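Local coordinates for protein prephenate dehydrogenase (PDB 3KTD) that probably catalyses the NAD(P)-dependent oxidative decarboxylation of prephenate in tyrosine biosynthesis, at residues Ala106-Asp109 with Ala110-Arg114. Numbering follows the deposited sequence.
Sequences AVYD and AVKAR
Four successive i to i+4 hydrogen bonds, from Ala110 N to Ala106 O through Ala113 N to Asp109 O, join residues 106-109 to 110-114 within the short helix 105-113. This is the helix of a beta-alpha-beta unit, between strands 97-99 and 120-125 of the Rossmann-type nucleotide-binding domain, and it illustrates how side chains one turn apart pair on the same face of a helix. On one side Tyr108 and Lys112 form a CH-pi contact: Lys112 CE lies over a face of the ring, 3.9 Å from the Tyr108 centroid and 21° off the normal. The lysine chain bends at chi3 (-71°), which folds it across the ring and brings Lys112 NZ to 3.5 Å from Tyr108 CE2, near the rim. The phenol is fixed at its far end, where Tyr108 OH hydrogen-bonds Asp156. Asp109 OD1 stops 4.0 Å from Lys112 NZ, opposite charges near enough for a probable weak attraction, but beyond a salt bridge. The buried face carries Val107 and Val111, whose CG1 and CG2, respectively, approach to 4.4 Å while both side chains pack on Tyr120 of the neighbouring strand. Arg114, beyond the last of these bonds, turns its side chain back and makes a salt bridge to Asp86 of helix 78-91 through NE; its NH1 donates to Ala110 O at 2.7 Å, with the oxygen almost in the guanidinium plane.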
loop_
_atom_site.group_PDB
_atom_site.type_symbol
_atom_site.label_atom_id
_atom_site.label_comp_id
_atom_site.label_asym_id
_atom_site.label_seq_id
_atom_site.Cartn_x
_atom_site.Cartn_y
_atom_site.Cartn_z
ATOM N N ALA A 106 -9.746 13.037 -21.595
ATOM C CA ALA A 106 -10.694 12.281 -22.409
ATOM C C ALA A 106 -12.093 12.915 -22.384
ATOM O O ALA A 106 -12.800 12.919 -23.404
ATOM C CB ALA A 106 -10.745 10.831 -21.958
ATOM N N VAL A 107 -12.475 13.463 -21.232
ATOM C CA VAL A 107 -13.789 14.086 -21.069
ATOM C C VAL A 107 -13.836 15.436 -21.764
ATOM O O VAL A 107 -14.755 15.709 -22.535
ATOM C CB VAL A 107 -14.155 14.261 -19.581
ATOM C CG1 VAL A 107 -15.466 14.993 -19.425
ATOM C CG2 VAL A 107 -14.238 12.918 -18.933
ATOM N N TYR A 108 -12.846 16.279 -21.494
ATOM C CA TYR A 108 -12.806 17.607 -22.091
ATOM C C TYR A 108 -12.874 17.501 -23.626
ATOM O O TYR A 108 -13.650 18.220 -24.268
ATOM C CB TYR A 108 -11.563 18.360 -21.608
ATOM C CG TYR A 108 -11.523 19.843 -21.913
ATOM C CD1 TYR A 108 -12.672 20.636 -21.819
ATOM C CD2 TYR A 108 -10.319 20.465 -22.240
ATOM C CE1 TYR A 108 -12.627 22.001 -22.089
ATOM C CE2 TYR A 108 -10.260 21.830 -22.506
ATOM C CZ TYR A 108 -11.418 22.596 -22.427
ATOM O OH TYR A 108 -11.370 23.951 -22.687
ATOM N N ASP A 109 -12.094 16.581 -24.195
ATOM C CA ASP A 109 -12.136 16.287 -25.625
ATOM C C ASP A 109 -13.556 15.955 -26.084
ATOM O O ASP A 109 -14.038 16.488 -27.090
ATOM C CB ASP A 109 -11.231 15.093 -25.958
ATOM C CG ASP A 109 -9.762 15.441 -25.961
ATOM O OD1 ASP A 109 -9.398 16.632 -25.939
ATOM O OD2 ASP A 109 -8.956 14.501 -26.003
ATOM N N ALA A 110 -14.217 15.068 -25.351
ATOM C CA ALA A 110 -15.569 14.658 -25.699
ATOM C C ALA A 110 -16.507 15.859 -25.655
ATOM O O ALA A 110 -17.410 15.971 -26.481
ATOM C CB ALA A 110 -16.053 13.560 -24.763
ATOM N N VAL A 111 -16.276 16.755 -24.698
ATOM C CA VAL A 111 -17.079 17.966 -24.568
ATOM C C VAL A 111 -16.801 18.957 -25.709
ATOM O O VAL A 111 -17.718 19.580 -26.235
ATOM C CB VAL A 111 -16.838 18.642 -23.209
ATOM C CG1 VAL A 111 -17.364 20.059 -23.220
ATOM C CG2 VAL A 111 -17.477 17.813 -22.084
ATOM N N LYS A 112 -15.535 19.095 -26.086
ATOM C CA LYS A 112 -15.168 19.995 -27.168
ATOM C C LYS A 112 -15.709 19.499 -28.500
ATOM O O LYS A 112 -16.169 20.307 -29.320
ATOM C CB LYS A 112 -13.655 20.218 -27.241
ATOM C CG LYS A 112 -13.136 21.199 -26.186
ATOM C CD LYS A 112 -11.618 21.486 -26.299
ATOM C CE LYS A 112 -10.761 20.287 -25.891
ATOM N NZ LYS A 112 -9.359 20.669 -25.629
ATOM N N ALA A 113 -15.679 18.183 -28.712
ATOM C CA ALA A 113 -16.205 17.595 -29.955
ATOM C C ALA A 113 -17.704 17.908 -30.149
ATOM O O ALA A 113 -18.198 17.942 -31.273
ATOM C CB ALA A 113 -15.952 16.093 -29.986
ATOM N N ARG A 114 -18.402 18.156 -29.044
ATOM C CA ARG A 114 -19.829 18.472 -29.051
ATOM C C ARG A 114 -20.093 19.972 -28.835
ATOM O O ARG A 114 -21.243 20.390 -28.684
ATOM C CB ARG A 114 -20.541 17.620 -27.980
ATOM C CG ARG A 114 -20.583 16.137 -28.335
ATOM C CD ARG A 114 -20.910 15.193 -27.169
ATOM N NE ARG A 114 -20.778 13.791 -27.596
ATOM C CZ ARG A 114 -19.617 13.134 -27.729
ATOM N NH1 ARG A 114 -18.458 13.734 -27.460
ATOM N NH2 ARG A 114 -19.606 11.869 -28.141
#